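Local coordinates for Lmo0794 protein (Listeria monocytogenes, PDB 3EW7) that is of unknown function but probably binds NAD(P) through a Rossmann-type domain and may act as an oxidoreductase, at residues I3-A8 with H25-I30; S14-E19 with I192-E197. The protein carries 3 engineered substitutions. One frame throughout, in Å; residues are numbered along the deposited sequence.

Contact 1 of 2, residues I3-A8 with H25-I30; sequences IGIIGA and HEVTAI
Ile3-Ile6 and Glu26-Ile30 belong to the two parallel strands of the first beta-alpha-beta unit of a Rossmann-type fold, paired Ile3 with Val27 through Ile6 with Ile30. The backbone ladder steps from one strand to the other: Ile3 N to Glu26 O, Thr28 N to Ile3 O, Ile5 N to Thr28 O (2.8 Å) and Ile30 N to Ile5 O. A weak bond from Gly7 N to Ile30 O carries the pairing into the type II turn Ile5-Ala8, the start of the glycine-rich loop that receives the dinucleotide in such domains. Gly7 has a positive phi (90°), where a side chain would jam against the preceding carbonyl. Ile3, Ile5, Val27 and Ala29 share one face of the sheet, where helix 11-22 packs on Ile5 and Val27; the Ala8 methyl meets that of Ala29 on the same side. On the other face, Ile6 CG1 rests against Ile30 CG2 at 4.0 Å, and Thr28 OG1 is hydrogen-bonded to Gln62. Near the start of its strand, Ile3 has CG1 beside its backbone N (chi1 -60°) and an extended tip, which lays CD1 over one face of the His25 imidazole in a CH-pi contact, 4.0 Å from the ring centroid.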
ATOM      1  N   ILE A   3       6.829   2.645   9.069  1.00 54.96           N
ATOM      2  CA  ILE A   3       5.955   2.228   7.980  1.00 51.64           C
ATOM      3  C   ILE A   3       4.682   3.066   7.863  1.00 50.43           C
ATOM      4  O   ILE A   3       3.878   3.121   8.790  1.00 49.98           O
ATOM      5  CB  ILE A   3       5.556   0.754   8.155  1.00 51.77           C
ATOM      6  CG1 ILE A   3       6.814  -0.120   8.154  1.00 53.24           C
ATOM      7  CG2 ILE A   3       4.628   0.331   7.038  1.00 51.91           C
ATOM      8  CD1 ILE A   3       6.579  -1.588   8.485  1.00 52.40           C
ATOM      9  N   GLY A   4       4.507   3.712   6.713  1.00 50.12           N
ATOM     10  CA  GLY A   4       3.323   4.523   6.479  1.00 49.30           C
ATOM     11  C   GLY A   4       2.328   3.779   5.607  1.00 48.58           C
ATOM     12  O   GLY A   4       2.698   3.234   4.571  1.00 48.66           O
ATOM     13  N   ILE A   5       1.062   3.750   6.016  1.00 47.87           N
ATOM     14  CA  ILE A   5       0.051   3.038   5.244  1.00 47.44           C
ATOM     15  C   ILE A   5      -1.054   3.904   4.644  1.00 47.73           C
ATOM     16  O   ILE A   5      -1.879   4.479   5.356  1.00 47.76           O
ATOM     17  CB  ILE A   5      -0.620   1.919   6.082  1.00 45.92           C
ATOM     18  CG1 ILE A   5       0.427   0.918   6.574  1.00 45.97           C
ATOM     19  CG2 ILE A   5      -1.654   1.186   5.239  1.00 45.05           C
ATOM     20  CD1 ILE A   5       0.690   0.982   8.067  1.00 44.23           C
ATOM     21  N   ILE A   6      -1.064   3.981   3.320  1.00 48.45           N
ATOM     22  CA  ILE A   6      -2.081   4.726   2.598  1.00 49.68           C
ATOM     23  C   ILE A   6      -3.271   3.784   2.440  1.00 50.54           C
ATOM     24  O   ILE A   6      -3.127   2.673   1.917  1.00 49.47           O
ATOM     25  CB  ILE A   6      -1.583   5.138   1.204  1.00 49.70           C
ATOM     26  CG1 ILE A   6      -0.391   6.088   1.348  1.00 50.01           C
ATOM     27  CG2 ILE A   6      -2.708   5.792   0.419  1.00 48.42           C
ATOM     28  CD1 ILE A   6       0.402   6.282   0.073  1.00 49.85           C
ATOM     29  N   GLY A   7      -4.437   4.232   2.897  1.00 51.16           N
ATOM     30  CA  GLY A   7      -5.638   3.422   2.815  1.00 52.05           C
ATOM     31  C   GLY A   7      -5.785   2.565   4.056  1.00 52.60           C
ATOM     32  O   GLY A   7      -6.366   1.476   4.007  1.00 53.54           O
ATOM     33  N   ALA A   8      -5.269   3.071   5.174  1.00 51.90           N
ATOM     34  CA  ALA A   8      -5.293   2.355   6.442  1.00 52.62           C
ATOM     35  C   ALA A   8      -6.668   2.143   7.049  1.00 53.52           C
ATOM     36  O   ALA A   8      -6.779   1.767   8.216  1.00 54.63           O
ATOM     37  CB  ALA A   8      -4.393   3.065   7.441  1.00 52.18           C
ATOM     38  N   HIS A  25       6.378  -2.260  14.796  1.00 52.89           N
ATOM     39  CA  HIS A  25       6.812  -1.105  14.005  1.00 54.04           C
ATOM     40  C   HIS A  25       6.086   0.203  14.300  1.00 55.28           C
ATOM     41  O   HIS A  25       4.972   0.185  14.822  1.00 57.40           O
ATOM     42  CB  HIS A  25       6.662  -1.411  12.520  1.00 52.07           C
ATOM     43  CG  HIS A  25       7.522  -2.535  12.055  1.00 51.48           C
ATOM     44  ND1 HIS A  25       7.047  -3.814  11.876  1.00 49.97           N
ATOM     45  CD2 HIS A  25       8.841  -2.577  11.760  1.00 50.27           C
ATOM     46  CE1 HIS A  25       8.037  -4.596  11.487  1.00 50.04           C
ATOM     47  NE2 HIS A  25       9.138  -3.869  11.408  1.00 50.35           N
ATOM     48  N   GLU A  26       6.721   1.331  13.973  1.00 55.52           N
ATOM     49  CA  GLU A  26       6.101   2.639  14.163  1.00 56.75           C
ATOM     50  C   GLU A  26       5.257   2.870  12.917  1.00 55.38           C
ATOM     51  O   GLU A  26       5.775   3.215  11.852  1.00 54.95           O
ATOM     52  CB  GLU A  26       7.145   3.744  14.276  1.00 60.54           C
ATOM     53  CG  GLU A  26       8.030   3.660  15.497  1.00 68.84           C
ATOM     54  CD  GLU A  26       9.079   4.766  15.523  1.00 74.66           C
ATOM     55  OE1 GLU A  26      10.039   4.664  16.322  1.00 77.17           O
ATOM     56  OE2 GLU A  26       8.939   5.742  14.745  1.00 77.85           O
ATOM     57  N   VAL A  27       3.953   2.674  13.061  1.00 52.93           N
ATOM     58  CA  VAL A  27       3.023   2.812  11.958  1.00 52.15           C
ATOM     59  C   VAL A  27       2.404   4.191  11.834  1.00 52.84           C
ATOM     60  O   VAL A  27       1.976   4.773  12.829  1.00 53.90           O
ATOM     61  CB  VAL A  27       1.876   1.787  12.107  1.00 51.99           C
ATOM     62  CG1 VAL A  27       0.809   2.033  11.064  1.00 52.22           C
ATOM     63  CG2 VAL A  27       2.415   0.381  11.988  1.00 50.27           C
ATOM     64  N   THR A  28       2.368   4.717  10.613  1.00 53.19           N
ATOM     65  CA  THR A  28       1.733   6.006  10.361  1.00 54.44           C
ATOM     66  C   THR A  28       0.556   5.752   9.434  1.00 55.69           C
ATOM     67  O   THR A  28       0.713   5.158   8.366  1.00 54.83           O
ATOM     68  CB  THR A  28       2.664   7.024   9.672  1.00 54.85           C
ATOM     69  OG1 THR A  28       3.602   7.538  10.622  1.00 58.05           O
ATOM     70  CG2 THR A  28       1.857   8.191   9.107  1.00 54.28           C
ATOM     71  N   ALA A  29      -0.629   6.182   9.858  1.00 56.98           N
ATOM     72  CA  ALA A  29      -1.825   6.014   9.051  1.00 57.86           C
ATOM     73  C   ALA A  29      -1.968   7.258   8.179  1.00 59.01           C
ATOM     74  O   ALA A  29      -2.065   8.375   8.686  1.00 59.94           O
ATOM     75  CB  ALA A  29      -3.049   5.845   9.942  1.00 56.84           C
ATOM     76  N   ILE A  30      -1.950   7.058   6.866  1.00 58.86           N
ATOM     77  CA  ILE A  30      -2.084   8.150   5.918  1.00 58.92           C
ATOM     78  C   ILE A  30      -3.485   8.022   5.340  1.00 62.50           C
ATOM     79  O   ILE A  30      -3.796   7.053   4.640  1.00 63.17           O
ATOM     80  CB  ILE A  30      -1.017   8.031   4.827  1.00 56.82           C
ATOM     81  CG1 ILE A  30       0.369   8.084   5.478  1.00 54.84           C
ATOM     82  CG2 ILE A  30      -1.171   9.146   3.809  1.00 54.90           C
ATOM     83  CD1 ILE A  30       1.510   7.821   4.531  1.00 51.25           C
TER

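Contact 2 of 2, residues S14-E19 with I192-E197; sequences SRILEE and IAVLDE
Ile16 and Val194 cross side chains at about a right angle, the delta methyl of Ile16 resting on the fork of the valine: CD1 lies 3.9 Å from Val194 CG1 and 4.0 Å from Val194 CG2. The second branch of Ile16, CG2, touches Val194 CG1 too, and reaches Leu195 CD1 at 4.2 Å. Leu195 pushes its isobutyl group against helix 11-22 between Ile16 and Glu19, one turn apart. Leu195 CD1 meets the Ile16 carbonyl O and lies 3.7 Å from Glu19 CG, whereas CD2 faces the backbone carbonyl of Glu19. The two segments belong to helices 11-22 and 187-199, which pack side by side on the same face of the parallel Rossmann sheet, the axes of the segments 14-19 and 192-197 being 9.2 Å apart at closest and inclined by 56°. The first is the helix that follows the glycine-rich loop; the second precedes the last strand, 207-209. Glu19 covers the outer part of this interface. Its CG is anti to the backbone N (chi1 -176°) and points across to the other helix; a bend at chi2 (62°) then turns the carboxylate over Ile192, with Glu19 CD 3.6 Å from Ile192 CG1. The glutamate thus packs by its methylenes on Leu195 while its polar end is held by charge, OE2 forming a salt bridge with Arg23 NH1. Arg23 bridges the two helices, because its NH2 pairs with Asp196 OD1; these ion pairs probably ease the repulsion between the two acids, Glu19 OE2 and Asp196 OD1 standing 6.6 Å apart.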
ATOM      1  N   SER A  14      -6.250  -2.033   6.439  1.00 57.62           N
ATOM      2  CA  SER A  14      -6.597  -2.090   7.847  1.00 58.61           C
ATOM      3  C   SER A  14      -5.789  -3.154   8.602  1.00 58.33           C
ATOM      4  O   SER A  14      -5.300  -2.911   9.719  1.00 59.14           O
ATOM      5  CB  SER A  14      -8.092  -2.366   7.978  1.00 59.67           C
ATOM      6  OG  SER A  14      -8.589  -1.834   9.186  1.00 63.10           O
ATOM      7  N   ARG A  15      -5.649  -4.330   7.997  1.00 56.07           N
ATOM      8  CA  ARG A  15      -4.907  -5.412   8.631  1.00 55.82           C
ATOM      9  C   ARG A  15      -3.431  -5.137   8.473  1.00 53.31           C
ATOM     10  O   ARG A  15      -2.675  -5.236   9.432  1.00 54.91           O
ATOM     11  CB  ARG A  15      -5.212  -6.768   7.986  1.00 58.60           C
ATOM     12  CG  ARG A  15      -6.522  -6.852   7.226  1.00 63.07           C
ATOM     13  CD  ARG A  15      -7.715  -7.235   8.095  1.00 66.59           C
ATOM     14  NE  ARG A  15      -7.343  -7.559   9.472  1.00 69.44           N
ATOM     15  CZ  ARG A  15      -7.617  -6.788  10.523  1.00 68.91           C
ATOM     16  NH1 ARG A  15      -8.270  -5.639  10.361  1.00 66.85           N
ATOM     17  NH2 ARG A  15      -7.241  -7.173  11.736  1.00 66.91           N
ATOM     18  N   ILE A  16      -3.021  -4.802   7.255  1.00 49.78           N
ATOM     19  CA  ILE A  16      -1.624  -4.516   7.012  1.00 46.17           C
ATOM     20  C   ILE A  16      -1.125  -3.634   8.143  1.00 46.65           C
ATOM     21  O   ILE A  16      -0.022  -3.817   8.655  1.00 47.02           O
ATOM     22  CB  ILE A  16      -1.426  -3.819   5.670  1.00 42.78           C
ATOM     23  CG1 ILE A  16      -1.719  -4.818   4.544  1.00 40.65           C
ATOM     24  CG2 ILE A  16      -0.010  -3.275   5.567  1.00 40.83           C
ATOM     25  CD1 ILE A  16      -1.391  -4.318   3.151  1.00 38.81           C
ATOM     26  N   LEU A  17      -1.961  -2.701   8.567  1.00 46.91           N
ATOM     27  CA  LEU A  17      -1.581  -1.815   9.648  1.00 47.97           C
ATOM     28  C   LEU A  17      -1.491  -2.568  10.956  1.00 47.82           C
ATOM     29  O   LEU A  17      -0.488  -2.451  11.663  1.00 48.42           O
ATOM     30  CB  LEU A  17      -2.570  -0.654   9.774  1.00 49.59           C
ATOM     31  CG  LEU A  17      -2.293   0.291  10.950  1.00 50.43           C
ATOM     32  CD1 LEU A  17      -2.581   1.742  10.581  1.00 47.23           C
ATOM     33  CD2 LEU A  17      -3.128  -0.163  12.147  1.00 51.99           C
ATOM     34  N   GLU A  18      -2.529  -3.333  11.290  1.00 48.41           N
ATOM     35  CA  GLU A  18      -2.519  -4.110  12.536  1.00 51.02           C
ATOM     36  C   GLU A  18      -1.274  -4.984  12.619  1.00 49.96           C
ATOM     37  O   GLU A  18      -0.491  -4.869  13.558  1.00 48.46           O
ATOM     38  CB  GLU A  18      -3.770  -4.999  12.654  1.00 53.70           C
ATOM     39  CG  GLU A  18      -5.023  -4.277  13.155  1.00 58.87           C
ATOM     40  CD  GLU A  18      -4.768  -3.472  14.431  1.00 62.60           C
ATOM     41  OE1 GLU A  18      -4.219  -4.040  15.406  1.00 64.78           O
ATOM     42  OE2 GLU A  18      -5.122  -2.267  14.454  1.00 65.18           O
ATOM     43  N   GLU A  19      -1.114  -5.851  11.620  1.00 50.83           N
ATOM     44  CA  GLU A  19       0.023  -6.767  11.506  1.00 51.26           C
ATOM     45  C   GLU A  19       1.334  -6.010  11.694  1.00 51.08           C
ATOM     46  O   GLU A  19       2.249  -6.485  12.372  1.00 51.83           O
ATOM     47  CB  GLU A  19       0.007  -7.439  10.126  1.00 50.85           C
ATOM     48  CG  GLU A  19       1.084  -8.488   9.905  1.00 51.58           C
ATOM     49  CD  GLU A  19       0.953  -9.659  10.857  1.00 53.33           C
ATOM     50  OE1 GLU A  19      -0.196 -10.032  11.163  1.00 55.25           O
ATOM     51  OE2 GLU A  19       1.987 -10.212  11.286  1.00 53.76           O
ATOM     52  N   ILE A 192       0.200 -10.760   6.593  1.00 53.11           N
ATOM     53  CA  ILE A 192       1.390 -11.447   7.089  1.00 50.70           C
ATOM     54  C   ILE A 192       2.431 -11.563   5.979  1.00 49.58           C
ATOM     55  O   ILE A 192       3.621 -11.388   6.216  1.00 49.47           O
ATOM     56  CB  ILE A 192       1.023 -12.843   7.613  1.00 50.28           C
ATOM     57  CG1 ILE A 192       0.318 -12.692   8.966  1.00 49.62           C
ATOM     58  CG2 ILE A 192       2.270 -13.723   7.701  1.00 46.97           C
ATOM     59  CD1 ILE A 192      -0.549 -13.877   9.354  1.00 49.18           C
ATOM     60  N   ALA A 193       1.970 -11.864   4.770  1.00 47.24           N
ATOM     61  CA  ALA A 193       2.853 -11.968   3.625  1.00 44.69           C
ATOM     62  C   ALA A 193       3.418 -10.574   3.381  1.00 44.92           C
ATOM     63  O   ALA A 193       4.631 -10.400   3.314  1.00 45.34           O
ATOM     64  CB  ALA A 193       2.076 -12.444   2.397  1.00 42.00           C
ATOM     65  N   VAL A 194       2.532  -9.581   3.262  1.00 44.13           N
ATOM     66  CA  VAL A 194       2.955  -8.203   3.015  1.00 43.91           C
ATOM     67  C   VAL A 194       4.064  -7.794   3.982  1.00 44.94           C
ATOM     68  O   VAL A 194       5.133  -7.348   3.566  1.00 45.10           O
ATOM     69  CB  VAL A 194       1.756  -7.201   3.126  1.00 43.35           C
ATOM     70  CG1 VAL A 194       2.263  -5.771   3.225  1.00 40.00           C
ATOM     71  CG2 VAL A 194       0.860  -7.318   1.896  1.00 41.76           C
ATOM     72  N   LEU A 195       3.847  -7.968   5.277  1.00 44.79           N
ATOM     73  CA  LEU A 195       4.857  -7.616   6.247  1.00 45.91           C
ATOM     74  C   LEU A 195       6.110  -8.497   6.210  1.00 47.69           C
ATOM     75  O   LEU A 195       7.166  -8.079   6.686  1.00 48.97           O
ATOM     76  CB  LEU A 195       4.257  -7.593   7.641  1.00 44.82           C
ATOM     77  CG  LEU A 195       3.974  -6.127   7.936  1.00 46.09           C
ATOM     78  CD1 LEU A 195       2.509  -5.819   7.722  1.00 46.17           C
ATOM     79  CD2 LEU A 195       4.405  -5.820   9.349  1.00 49.10           C
ATOM     80  N   ASP A 196       6.003  -9.703   5.657  1.00 49.10           N
ATOM     81  CA  ASP A 196       7.164 -10.575   5.540  1.00 50.34           C
ATOM     82  C   ASP A 196       8.110  -9.946   4.515  1.00 49.30           C
ATOM     83  O   ASP A 196       9.310  -9.796   4.767  1.00 46.39           O
ATOM     84  CB  ASP A 196       6.767 -11.979   5.059  1.00 53.95           C
ATOM     85  CG  ASP A 196       6.294 -12.871   6.190  1.00 57.74           C
ATOM     86  OD1 ASP A 196       6.687 -12.602   7.349  1.00 58.52           O
ATOM     87  OD2 ASP A 196       5.540 -13.839   5.923  1.00 59.41           O
ATOM     88  N   GLU A 197       7.530  -9.579   3.372  1.00 48.84           N
ATOM     89  CA  GLU A 197       8.239  -8.966   2.274  1.00 49.09           C
ATOM     90  C   GLU A 197       8.908  -7.624   2.716  1.00 50.38           C
ATOM     91  O   GLU A 197       9.958  -7.261   2.180  1.00 48.96           O
ATOM     92  CB  GLU A 197       7.288  -8.724   1.092  1.00 46.86           C
ATOM     93  CG  GLU A 197       7.963  -8.116  -0.107  1.00 47.30           C
ATOM     94  CD  GLU A 197       9.208  -8.884  -0.509  1.00 49.85           C
ATOM     95  OE1 GLU A 197       9.280 -10.105  -0.229  1.00 51.72           O
ATOM     96  OE2 GLU A 197      10.107  -8.271  -1.118  1.00 50.43           O
TER

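From the N terminus the chain runs along strand 2-6, comes back through helix 11-22 and enters strand 26-31 in the same direction as the first, where contact 1 closes a short loop with that helix as its crossover. Contact 2 starts on this same helix, inside that loop, but closes only after most of the chain has passed, when helix 187-199 arrives; the two contacts therefore cross rather than nest. Helix 11-22 is their common element. Leu17, on the side of the helix turned from residues 192-197, packs on Ile5, Ala8 and Val27 of contact 1. The first beta-alpha-beta unit is thereby tied to the C-terminal end of the fold, and Ile3 also touches Ile198 of helix 187-199 directly.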